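Long-range contacts in sefir domain protein (Bacillus cereus F65185, PDB 5Y8E), which probably works as a signalling or adaptor module, associating with other SEFIR domains through a fold of the STIR group that includes TIR domains: residues H45-M51 with T82-T88; P2-Y8 with A58-I64; C65-C70 with Y112-D116; V19-N24 with L36-H40. All coordinates share one frame; numbering follows the deposited sequence. Where two conformers were deposited one is given.

Contact 1 of 4, residues H45-M51 with T82-T88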
# COMPACT_ATOMS: atom_id res chain seq x y z
N HIS A 45 -6.26 15.07 -11.19
CA HIS A 45 -7.36 15.51 -10.32
C HIS A 45 -8.42 14.44 -10.08
O HIS A 45 -9.45 14.71 -9.47
CB HIS A 45 -8.00 16.80 -10.85
CG HIS A 45 -8.64 16.65 -12.19
ND1 HIS A 45 -8.23 17.38 -13.29
CD2 HIS A 45 -9.65 15.87 -12.62
CE1 HIS A 45 -8.96 17.05 -14.33
NE2 HIS A 45 -9.84 16.13 -13.96
N ASP A 46 -8.17 13.22 -10.57
CA ASP A 46 -9.03 12.07 -10.28
C ASP A 46 -8.34 11.09 -9.33
O ASP A 46 -8.85 10.00 -9.08
CB ASP A 46 -9.40 11.32 -11.57
CG ASP A 46 -10.32 12.10 -12.46
OD1 ASP A 46 -11.16 12.87 -11.94
OD2 ASP A 46 -10.23 11.95 -13.70
N ARG A 47 -7.18 11.48 -8.82
CA ARG A 47 -6.37 10.57 -8.00
C ARG A 47 -7.04 10.16 -6.70
O ARG A 47 -6.95 9.00 -6.29
CB ARG A 47 -5.00 11.16 -7.73
CG ARG A 47 -4.05 10.96 -8.89
CD ARG A 47 -2.80 11.77 -8.71
NE ARG A 47 -1.80 11.36 -9.68
CZ ARG A 47 -0.75 12.09 -10.03
NH1 ARG A 47 -0.56 13.29 -9.50
NH2 ARG A 47 0.11 11.62 -10.92
N PHE A 48 -7.70 11.11 -6.06
CA PHE A 48 -8.40 10.80 -4.80
C PHE A 48 -9.52 9.82 -5.07
O PHE A 48 -9.64 8.83 -4.44
CB PHE A 48 -8.93 12.06 -4.14
CG PHE A 48 -9.61 11.82 -2.83
CD1 PHE A 48 -8.91 11.82 -1.67
CD2 PHE A 48 -10.93 11.60 -2.77
CE1 PHE A 48 -9.50 11.59 -0.49
CE2 PHE A 48 -11.55 11.41 -1.55
CZ PHE A 48 -10.81 11.40 -0.42
N GLU A 49 -10.33 10.12 -6.07
CA GLU A 49 -11.44 9.25 -6.41
C GLU A 49 -10.92 7.85 -6.79
O GLU A 49 -11.48 6.88 -6.42
CB GLU A 49 -12.28 9.82 -7.53
CG GLU A 49 -13.41 8.99 -7.91
CD GLU A 49 -14.31 9.62 -9.00
OE1 GLU A 49 -14.17 10.80 -9.24
OE2 GLU A 49 -15.12 8.91 -9.60
N PHE A 50 -9.82 7.81 -7.51
CA PHE A 50 -9.26 6.50 -7.90
C PHE A 50 -8.80 5.72 -6.66
O PHE A 50 -9.04 4.57 -6.52
CB PHE A 50 -8.14 6.67 -8.88
CG PHE A 50 -7.55 5.40 -9.35
CD1 PHE A 50 -8.20 4.62 -10.26
CD2 PHE A 50 -6.31 4.99 -8.90
CE1 PHE A 50 -7.62 3.44 -10.68
CE2 PHE A 50 -5.75 3.84 -9.35
CZ PHE A 50 -6.38 3.06 -10.19
N MET A 51 -8.17 6.45 -5.76
CA MET A 51 -7.71 5.86 -4.52
C MET A 51 -8.89 5.29 -3.71
O MET A 51 -8.91 4.16 -3.34
CB MET A 51 -6.94 6.88 -3.69
CG MET A 51 -6.49 6.42 -2.29
SD MET A 51 -5.67 7.67 -1.23
CE MET A 51 -6.72 9.14 -1.45
N THR A 82 -9.03 16.84 -4.62
CA THR A 82 -9.29 15.86 -5.66
C THR A 82 -8.00 15.24 -6.20
O THR A 82 -8.04 14.17 -6.82
CB THR A 82 -10.07 16.49 -6.83
OG1 THR A 82 -9.29 17.52 -7.43
CG2 THR A 82 -11.39 17.07 -6.32
N GLU A 83 -6.88 15.90 -5.98
CA GLU A 83 -5.58 15.45 -6.48
C GLU A 83 -4.81 14.57 -5.50
O GLU A 83 -3.80 14.01 -5.83
CB GLU A 83 -4.71 16.65 -6.92
CG GLU A 83 -5.30 17.39 -8.09
CD GLU A 83 -4.62 18.74 -8.37
OE1 GLU A 83 -4.64 19.59 -7.48
OE2 GLU A 83 -4.05 18.90 -9.44
N THR A 84 -5.32 14.49 -4.29
CA THR A 84 -4.69 13.77 -3.21
C THR A 84 -4.56 12.24 -3.55
O THR A 84 -5.51 11.63 -3.93
CB THR A 84 -5.50 14.03 -1.94
OG1 THR A 84 -5.48 15.43 -1.63
CG2 THR A 84 -4.98 13.25 -0.78
N MET A 85 -3.37 11.67 -3.40
CA MET A 85 -3.17 10.27 -3.70
C MET A 85 -2.65 9.45 -2.49
O MET A 85 -2.30 8.32 -2.62
CB MET A 85 -2.26 10.08 -4.91
CG MET A 85 -0.81 10.30 -4.65
SD MET A 85 0.16 10.61 -6.25
CE MET A 85 -0.26 9.21 -7.12
N ILE A 86 -2.64 10.06 -1.32
CA ILE A 86 -2.11 9.50 -0.12
C ILE A 86 -3.29 9.19 0.86
O ILE A 86 -4.11 10.00 1.07
CB ILE A 86 -1.09 10.51 0.52
CG1 ILE A 86 0.11 10.61 -0.45
CG2 ILE A 86 -0.69 10.12 1.82
CD1 ILE A 86 1.11 11.52 -0.09
N ILE A 87 -3.29 8.00 1.40
CA ILE A 87 -4.33 7.58 2.28
C ILE A 87 -4.53 8.58 3.44
O ILE A 87 -3.61 8.97 4.07
CB ILE A 87 -4.06 6.17 2.80
CG1 ILE A 87 -4.25 5.16 1.70
CG2 ILE A 87 -4.96 5.80 3.89
CD1 ILE A 87 -3.76 3.83 2.05
N THR A 88 -5.79 8.91 3.69
CA THR A 88 -6.17 9.80 4.79
C THR A 88 -6.70 9.06 6.03
O THR A 88 -7.18 7.99 5.91
CB THR A 88 -7.35 10.74 4.34
OG1 THR A 88 -8.43 9.93 3.99
CG2 THR A 88 -6.96 11.56 3.14
O HOH W 1 -1.52 14.58 -6.97
O HOH W 2 -10.61 12.88 -7.24
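Arg47, in the first turn of helix 47-57, runs along Met85 of the 82-88 loop, the two side chains side by side and pointing the same way. Its CB sits 3.6 Å from Glu83 O; CD touches both that carbonyl and the Met85 methyl; NE comes 3.7 Å from Met85 CE. The chain is extended from CG to NE, which carries the guanidinium alongside the thioether, with Met85 SD over one face toward its rim. At the tip, NH1 donates to a water 3.0 Å away that in turn donates to Glu83 O; Trp10 adds a cation-pi contact. One direct hydrogen bond ties the backbones, from Phe48 N to Thr82 O (3.2 Å, 167° at the hydrogen), the donor standing above the carbonyl plane. A second water links Thr82 O to Glu49 N. Deeper in, the extended start of Met51 brings SD 3.5 Å from Ile86 C, and the bend at chi3 (45°) sets CE near Thr84 O and Ile86 O; the edge of the Phe48 ring faces the Thr88 methyl. Thr82 O thus serves Phe48 directly and Glu49 through water, while no direct side-chain hydrogen bond crosses the contact; thioethers and a phenyl ring supply apolar packing.

Contact 2 of 4, residues P2-Y8 with A58-I64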
# COMPACT_ATOMS: atom_id res chain seq x y z
N PRO A 2 -6.48 -12.81 -5.94
CA PRO A 2 -6.44 -11.60 -5.12
C PRO A 2 -6.28 -10.35 -5.97
O PRO A 2 -5.43 -10.32 -6.86
CB PRO A 2 -5.18 -11.80 -4.26
CG PRO A 2 -5.00 -13.27 -4.20
CD PRO A 2 -5.46 -13.79 -5.53
N HIS A 3 -7.11 -9.35 -5.73
CA HIS A 3 -6.94 -8.07 -6.41
C HIS A 3 -6.24 -7.11 -5.47
O HIS A 3 -6.73 -6.82 -4.38
CB HIS A 3 -8.29 -7.51 -6.87
CG HIS A 3 -9.00 -8.39 -7.84
ND1 HIS A 3 -10.32 -8.19 -8.21
CD2 HIS A 3 -8.59 -9.49 -8.52
CE1 HIS A 3 -10.68 -9.12 -9.07
NE2 HIS A 3 -9.65 -9.92 -9.28
N VAL A 4 -5.09 -6.61 -5.91
CA VAL A 4 -4.22 -5.81 -5.06
C VAL A 4 -4.05 -4.38 -5.57
O VAL A 4 -3.56 -4.17 -6.69
CB VAL A 4 -2.83 -6.49 -4.97
CG1 VAL A 4 -1.88 -5.65 -4.13
CG2 VAL A 4 -2.95 -7.91 -4.41
N PHE A 5 -4.46 -3.39 -4.77
CA PHE A 5 -4.26 -1.97 -5.12
C PHE A 5 -2.96 -1.48 -4.49
O PHE A 5 -2.65 -1.82 -3.35
CB PHE A 5 -5.46 -1.13 -4.62
CG PHE A 5 -5.25 0.36 -4.73
CD1 PHE A 5 -4.95 0.96 -5.95
CD2 PHE A 5 -5.37 1.17 -3.61
CE1 PHE A 5 -4.76 2.33 -6.05
CE2 PHE A 5 -5.18 2.54 -3.69
CZ PHE A 5 -4.87 3.12 -4.92
N ILE A 6 -2.19 -0.69 -5.24
CA ILE A 6 -0.97 -0.12 -4.71
C ILE A 6 -1.14 1.38 -4.52
O ILE A 6 -1.31 2.14 -5.48
CB ILE A 6 0.25 -0.41 -5.61
CG1 ILE A 6 0.42 -1.92 -5.79
CG2 ILE A 6 1.52 0.24 -5.04
CD1 ILE A 6 1.63 -2.32 -6.67
N SER A 7 -1.13 1.80 -3.25
CA SER A 7 -1.21 3.20 -2.90
C SER A 7 0.21 3.71 -2.70
O SER A 7 0.97 3.16 -1.89
CB SER A 7 -2.03 3.38 -1.62
OG SER A 7 -2.11 4.74 -1.21
N TYR A 8 0.58 4.75 -3.44
CA TYR A 8 1.94 5.28 -3.35
C TYR A 8 1.99 6.74 -3.77
O TYR A 8 1.04 7.26 -4.34
CB TYR A 8 2.92 4.44 -4.20
CG TYR A 8 2.76 4.58 -5.70
CD1 TYR A 8 1.65 4.05 -6.35
CD2 TYR A 8 3.74 5.19 -6.48
CE1 TYR A 8 1.51 4.15 -7.72
CE2 TYR A 8 3.61 5.29 -7.86
CZ TYR A 8 2.48 4.76 -8.46
OH TYR A 8 2.31 4.85 -9.83
N ALA A 58 -10.43 -3.53 -3.80
CA ALA A 58 -9.27 -4.41 -3.60
C ALA A 58 -9.48 -5.40 -2.46
O ALA A 58 -10.16 -5.10 -1.48
CB ALA A 58 -8.03 -3.59 -3.34
N ASP A 59 -8.86 -6.57 -2.59
CA ASP A 59 -8.76 -7.49 -1.46
C ASP A 59 -7.65 -7.02 -0.52
O ASP A 59 -7.79 -7.09 0.71
CB ASP A 59 -8.45 -8.90 -1.96
CG ASP A 59 -9.52 -9.44 -2.89
OD1 ASP A 59 -10.70 -9.49 -2.49
OD2 ASP A 59 -9.18 -9.80 -4.03
N LYS A 60 -6.56 -6.55 -1.10
CA LYS A 60 -5.43 -6.08 -0.31
C LYS A 60 -4.98 -4.73 -0.85
O LYS A 60 -5.07 -4.47 -2.05
CB LYS A 60 -4.27 -7.08 -0.36
CG LYS A 60 -4.55 -8.44 0.30
CD LYS A 60 -4.72 -8.31 1.80
CE LYS A 60 -4.63 -9.67 2.52
NZ LYS A 60 -5.70 -10.58 2.08
N VAL A 61 -4.49 -3.87 0.05
CA VAL A 61 -3.99 -2.56 -0.34
C VAL A 61 -2.55 -2.43 0.13
O VAL A 61 -2.28 -2.42 1.33
CB VAL A 61 -4.83 -1.42 0.28
CG1 VAL A 61 -4.22 -0.06 -0.06
CG2 VAL A 61 -6.28 -1.48 -0.21
N LEU A 62 -1.61 -2.36 -0.81
CA LEU A 62 -0.22 -2.13 -0.43
C LEU A 62 -0.03 -0.64 -0.22
O LEU A 62 -0.41 0.17 -1.07
CB LEU A 62 0.73 -2.63 -1.52
CG LEU A 62 0.55 -4.06 -2.00
CD1 LEU A 62 1.74 -4.51 -2.86
CD2 LEU A 62 0.33 -5.03 -0.82
N VAL A 63 0.53 -0.27 0.93
CA VAL A 63 0.78 1.14 1.21
C VAL A 63 2.28 1.34 1.15
O VAL A 63 3.00 0.86 2.02
CB VAL A 63 0.22 1.58 2.58
CG1 VAL A 63 0.32 3.09 2.72
CG2 VAL A 63 -1.22 1.15 2.74
N ILE A 64 2.75 1.99 0.10
CA ILE A 64 4.19 2.12 -0.12
C ILE A 64 4.71 3.27 0.72
O ILE A 64 4.64 4.44 0.34
CB ILE A 64 4.54 2.32 -1.61
CG1 ILE A 64 3.90 1.22 -2.47
CG2 ILE A 64 6.05 2.36 -1.79
CD1 ILE A 64 4.21 -0.21 -1.99
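Val4, Ile6, Leu62 and Ile64 mesh on one face of two parallel strands, 3-7 and 60-64, whose axes pass 4.7 Å apart. Val4 CG1, swung opposite the backbone N (chi1 178°), reaches 3.6 Å from Leu62 CG, while Leu62 CD1 extends to Ile6 CG1. One step along, Ile6 CG2 meets Ile64 CG1 at 3.6 Å, and Tyr8 CB closes the row against Ile64 CB. The other face carries Phe5, side by side with Val61: ring atom CD2 is 3.9 Å from Val61 CG1, and Phe5 CB touches Ala58 CB. Between the faces runs the ladder of a parallel sheet, in which Phe5 and Ser7 each donate and accept: Phe5 N to Lys60 O, Leu62 N to Phe5 O, Ser7 N to Leu62 O, Ile64 N to Ser7 O. At the polar edge, His3 O takes two donors, Asp59 N at 2.8 Å and Lys60 N at 3.3 Å, while Asp59 OD2 turns its anti lone pair to His3 N (2.7 Å, 174°). One residue thus grips the start of the strand through both backbone and carboxylate. The pair lies in the middle of the sheet, strand 33-35 beyond 3-7 and strand 100-108 beyond 60-65; helices 13-29 and 131-143 cover the Val4 and Leu62 face, whereas Ser7 on the other bonds Tyr69 of helix 67-75.

Contact 3 of 4, residues C65-C70 with Y112-D116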
# COMPACT_ATOMS: atom_id res chain seq x y z
N CYS A 65 5.25 2.92 1.88
CA CYS A 65 5.62 3.93 2.84
C CYS A 65 7.09 4.31 2.73
O CYS A 65 7.92 3.84 3.50
CB CYS A 65 5.31 3.43 4.25
SG CYS A 65 3.55 3.27 4.59
N ASP A 66 7.40 5.16 1.76
CA ASP A 66 8.68 5.85 1.79
C ASP A 66 8.53 7.10 2.65
O ASP A 66 7.43 7.40 3.13
CB ASP A 66 9.22 6.14 0.38
CG ASP A 66 8.31 7.04 -0.45
OD1 ASP A 66 7.12 7.23 -0.10
OD2 ASP A 66 8.79 7.53 -1.49
N LYS A 67 9.62 7.83 2.85
CA LYS A 67 9.59 9.01 3.71
C LYS A 67 8.57 10.03 3.21
O LYS A 67 7.82 10.61 3.99
CB LYS A 67 10.98 9.64 3.81
CG LYS A 67 11.01 10.96 4.57
CD LYS A 67 12.43 11.40 4.86
CE LYS A 67 12.82 11.07 6.29
NZ LYS A 67 14.27 11.28 6.58
N ASP A 68 8.54 10.22 1.90
CA ASP A 68 7.66 11.19 1.27
C ASP A 68 6.19 10.89 1.55
O ASP A 68 5.43 11.79 1.92
CB ASP A 68 7.91 11.23 -0.24
CG ASP A 68 7.05 12.26 -0.95
OD1 ASP A 68 7.26 13.47 -0.71
OD2 ASP A 68 6.17 11.86 -1.74
N TYR A 69 5.79 9.64 1.36
CA TYR A 69 4.40 9.25 1.55
C TYR A 69 3.99 9.54 2.98
O TYR A 69 2.94 10.12 3.24
CB TYR A 69 4.23 7.76 1.26
CG TYR A 69 2.79 7.28 1.21
CD1 TYR A 69 2.11 6.96 2.38
CD2 TYR A 69 2.13 7.14 0.00
CE1 TYR A 69 0.80 6.52 2.35
CE2 TYR A 69 0.81 6.69 -0.05
CZ TYR A 69 0.16 6.38 1.13
OH TYR A 69 -1.14 5.93 1.10
N CYS A 70 4.84 9.15 3.92
CA CYS A 70 4.57 9.27 5.35
C CYS A 70 4.45 10.73 5.79
O CYS A 70 3.55 11.11 6.54
CB CYS A 70 5.69 8.58 6.14
SG CYS A 70 5.47 8.50 7.94
N TYR A 112 9.90 2.40 11.54
CA TYR A 112 9.40 2.33 10.18
C TYR A 112 8.67 3.60 9.76
O TYR A 112 8.00 4.26 10.57
CB TYR A 112 8.45 1.15 10.02
CG TYR A 112 9.14 -0.19 10.05
CD1 TYR A 112 10.43 -0.34 9.55
CD2 TYR A 112 8.51 -1.31 10.59
CE1 TYR A 112 11.07 -1.55 9.58
CE2 TYR A 112 9.14 -2.53 10.62
CZ TYR A 112 10.42 -2.64 10.11
OH TYR A 112 11.07 -3.86 10.14
N PHE A 113 8.81 3.95 8.49
CA PHE A 113 7.98 4.97 7.89
C PHE A 113 6.57 4.42 7.85
O PHE A 113 6.26 3.51 7.08
CB PHE A 113 8.47 5.33 6.50
CG PHE A 113 9.81 6.01 6.49
CD1 PHE A 113 10.04 7.13 7.28
CD2 PHE A 113 10.85 5.52 5.71
CE1 PHE A 113 11.27 7.76 7.28
CE2 PHE A 113 12.08 6.14 5.71
CZ PHE A 113 12.29 7.26 6.50
N LEU A 114 5.75 4.93 8.75
CA LEU A 114 4.35 4.56 8.86
C LEU A 114 3.61 5.84 9.22
O LEU A 114 4.06 6.57 10.10
CB LEU A 114 4.17 3.51 9.96
CG LEU A 114 3.07 2.46 9.84
CD1 LEU A 114 3.17 1.76 8.50
CD2 LEU A 114 3.19 1.45 10.96
N PRO A 115 2.49 6.12 8.54
CA PRO A 115 1.76 7.33 8.91
C PRO A 115 1.29 7.26 10.36
O PRO A 115 1.03 6.15 10.84
CB PRO A 115 0.56 7.31 7.96
CG PRO A 115 1.07 6.59 6.76
CD PRO A 115 1.95 5.49 7.32
N ASP A 116 1.21 8.41 11.04
CA ASP A 116 0.90 8.50 12.47
C ASP A 116 -0.41 7.81 12.84
O ASP A 116 -0.54 7.25 13.94
CB ASP A 116 0.77 9.97 12.90
CG ASP A 116 2.08 10.71 12.89
OD1 ASP A 116 3.14 10.08 13.11
OD2 ASP A 116 2.05 11.95 12.67
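Cys65, at the end of strand 60-65, turns its side chain toward the 112-116 loop, with CB 3.0 Å from Phe113 O. Its SG, set beside the backbone N (chi1 -68°), comes 3.9 Å from Pro115 CD. Asp66 follows as the N-cap of helix 67-75: OD1 accepts from Tyr69 N at 3.1 Å, the donor standing above the carboxylate plane, while OD2 bonds Ser11. Lys67 covers the Phe113 ring. Its CB makes a CH-pi contact 4.0 Å from the ring centroid and 19° off the normal, and the bend at chi3 (-101°) brings CE back to within 3.8 Å of Phe113 CE1 before NZ departs to a salt bridge with Glu108. This is the strand-to-helix turn of an open beta-alpha fold of the kind found in the STIR group, where the chain leaves the C-terminal end of a parallel strand; here the loop after strand 111-112 packs against that turn. Tyr69 offers a ring edge to Pro115 CG, near its plane, and sends OH to Ser7. Cys70 completes the first turn, its CB 4.3 Å from Phe113 CB; in one of its two conformers SG points at the loop backbone near Leu114 O and Pro115 N.

Contact 4 of 4, residues V19-N24 with L36-H40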
# COMPACT_ATOMS: atom_id res chain seq x y z
N VAL A 19 7.95 1.04 -7.98
CA VAL A 19 6.57 0.61 -7.79
C VAL A 19 6.06 -0.12 -9.03
O VAL A 19 5.40 -1.16 -8.93
CB VAL A 19 5.66 1.79 -7.41
CG1 VAL A 19 4.19 1.37 -7.40
CG2 VAL A 19 6.06 2.35 -6.04
N LEU A 20 6.35 0.42 -10.21
CA LEU A 20 5.98 -0.23 -11.47
C LEU A 20 6.60 -1.62 -11.59
O LEU A 20 5.92 -2.58 -11.99
CB LEU A 20 6.38 0.64 -12.66
CG LEU A 20 6.05 0.08 -14.05
CD1 LEU A 20 4.54 -0.04 -14.24
CD2 LEU A 20 6.65 0.94 -15.16
N ASP A 21 7.88 -1.74 -11.25
CA ASP A 21 8.56 -3.04 -11.28
C ASP A 21 7.89 -4.03 -10.33
O ASP A 21 7.75 -5.21 -10.65
CB ASP A 21 10.05 -2.89 -10.90
CG ASP A 21 10.89 -2.22 -11.96
OD1 ASP A 21 10.43 -2.07 -13.11
OD2 ASP A 21 12.03 -1.84 -11.64
N LEU A 22 7.49 -3.54 -9.16
CA LEU A 22 6.80 -4.38 -8.17
C LEU A 22 5.45 -4.84 -8.68
O LEU A 22 5.08 -6.00 -8.54
CB LEU A 22 6.63 -3.62 -6.85
CG LEU A 22 6.04 -4.49 -5.73
CD1 LEU A 22 7.04 -5.59 -5.36
CD2 LEU A 22 5.68 -3.65 -4.54
N ALA A 23 4.71 -3.94 -9.30
CA ALA A 23 3.42 -4.28 -9.86
C ALA A 23 3.52 -5.40 -10.91
O ALA A 23 2.81 -6.34 -10.93
CB ALA A 23 2.80 -3.05 -10.46
N ASN A 24 4.51 -5.24 -11.77
CA ASN A 24 4.72 -6.21 -12.83
C ASN A 24 5.09 -7.54 -12.22
O ASN A 24 4.64 -8.54 -12.62
CB ASN A 24 5.74 -5.75 -13.84
CG ASN A 24 5.12 -4.91 -14.94
OD1 ASN A 24 4.28 -5.34 -15.63
ND2 ASN A 24 5.52 -3.73 -15.03
N LEU A 36 -3.22 -0.47 -10.61
CA LEU A 36 -2.16 0.54 -10.62
C LEU A 36 -2.60 1.76 -11.41
O LEU A 36 -3.09 1.63 -12.54
CB LEU A 36 -0.87 -0.04 -11.22
CG LEU A 36 0.36 0.87 -11.19
CD1 LEU A 36 0.79 1.16 -9.75
CD2 LEU A 36 1.50 0.24 -11.99
N ASP A 37 -2.42 2.95 -10.83
CA ASP A 37 -2.87 4.20 -11.47
C ASP A 37 -2.39 4.37 -12.91
O ASP A 37 -3.15 4.78 -13.79
CB ASP A 37 -2.49 5.41 -10.61
CG ASP A 37 -0.99 5.51 -10.31
OD1 ASP A 37 -0.21 4.60 -10.69
OD2 ASP A 37 -0.59 6.50 -9.66
N ARG A 38 -1.13 4.04 -13.17
CA ARG A 38 -0.58 4.30 -14.50
C ARG A 38 -1.13 3.39 -15.59
O ARG A 38 -1.23 3.79 -16.75
CB ARG A 38 0.93 4.29 -14.45
CG ARG A 38 1.45 5.36 -13.51
CD ARG A 38 2.93 5.23 -13.30
NE ARG A 38 3.66 5.49 -14.53
CZ ARG A 38 4.95 5.22 -14.67
NH1 ARG A 38 5.61 4.67 -13.66
NH2 ARG A 38 5.58 5.48 -15.81
N TRP A 39 -1.55 2.19 -15.20
CA TRP A 39 -2.16 1.25 -16.13
C TRP A 39 -3.58 1.69 -16.47
O TRP A 39 -4.15 1.26 -17.48
CB TRP A 39 -2.16 -0.17 -15.57
CG TRP A 39 -0.78 -0.79 -15.56
CD1 TRP A 39 0.31 -0.40 -16.29
CD2 TRP A 39 -0.36 -1.92 -14.78
NE1 TRP A 39 1.38 -1.22 -16.01
CE2 TRP A 39 1.00 -2.15 -15.09
CE3 TRP A 39 -0.99 -2.75 -13.85
CZ2 TRP A 39 1.73 -3.19 -14.49
CZ3 TRP A 39 -0.26 -3.77 -13.27
CH2 TRP A 39 1.08 -3.98 -13.59
N HIS A 40 -4.14 2.55 -15.62
CA HIS A 40 -5.48 3.10 -15.82
C HIS A 40 -5.44 4.52 -16.35
O HIS A 40 -6.49 5.12 -16.61
CB HIS A 40 -6.27 3.05 -14.51
CG HIS A 40 -6.71 1.67 -14.12
ND1 HIS A 40 -7.96 1.18 -14.39
CD2 HIS A 40 -6.05 0.67 -13.48
CE1 HIS A 40 -8.06 -0.06 -13.94
NE2 HIS A 40 -6.91 -0.39 -13.38
O HOH W 3 4.03 -1.89 -17.31
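Leu36 and Trp39 receive one side of helix 13-29, chiefly Leu20 and Ala23. Leu36 CG stands opposite the backbone N (chi1 -175°), carrying both methyls to the helix. CD2 is the hub: it lies 3.8 Å from Leu20 CD1, 3.9 Å from Ala23 CB, and over the centre of the Trp39 ring system. The Leu20 and Leu36 side chains cross at about a right angle. The other branch of Leu36, CD1, reaches Val19 CG1 at 4.1 Å. Trp39 slants across the helix surface so that its far corner, CH2, touches Ala23 CB at 3.7 Å, and Leu20 CD1 approaches its NE1. Asn24 meets the indole from the side: OD1 is 3.5 Å from Trp39 CZ2, CG lies at the ring edge in plane, and the amide is turned 62° from the ring. A water at that same edge accepts hydrogen bonds from Trp39 NE1 (3.0 Å) and Asn24 ND2, joining loop and helix. Arg38 brings NH1 to Leu20 CD2.

Behind this first shell, the loop turns with helical backbone angles at 37-39, which sets Leu36 and Trp39 on the same side. Asp37 anchors the turn: OD1 accepts from Tyr8 OH and OD2 from Trp10 NE1. Helix 13-29 is the beta-alpha-beta crossover between parallel neighbours 3-7 and 33-35, here packed on the loop following the second; Ile6 beneath it touches Val19 and Ala23.

No direct hydrogen bond crosses the contact and its touching groups are mostly apolar, so burial of leucine, alanine and indole surface probably supplies most of the attraction.

Contact 2 lies at the centre of the chain, about 5 Å from its middle, and each of the others touches it. Contact 4, about 11 Å away between centres, falls within the chain loop that contact 2 spans and joins it through Tyr8, whose OH lies 2.7 Å from Asp37 OD1. Tyr69 connects three contacts: its OH is 2.8 Å from Ser7 OG in contact 2 and 3.0 Å from Ile87 N in contact 1, while its ring belongs to contact 3. Phe50 of helix 47-57 packs on Phe5 and on Asp37 and His40, bringing contact 1 against contacts 2 and 4. Contacts 3 and 4 stay apart, with nearest atoms about 7 Å from each other.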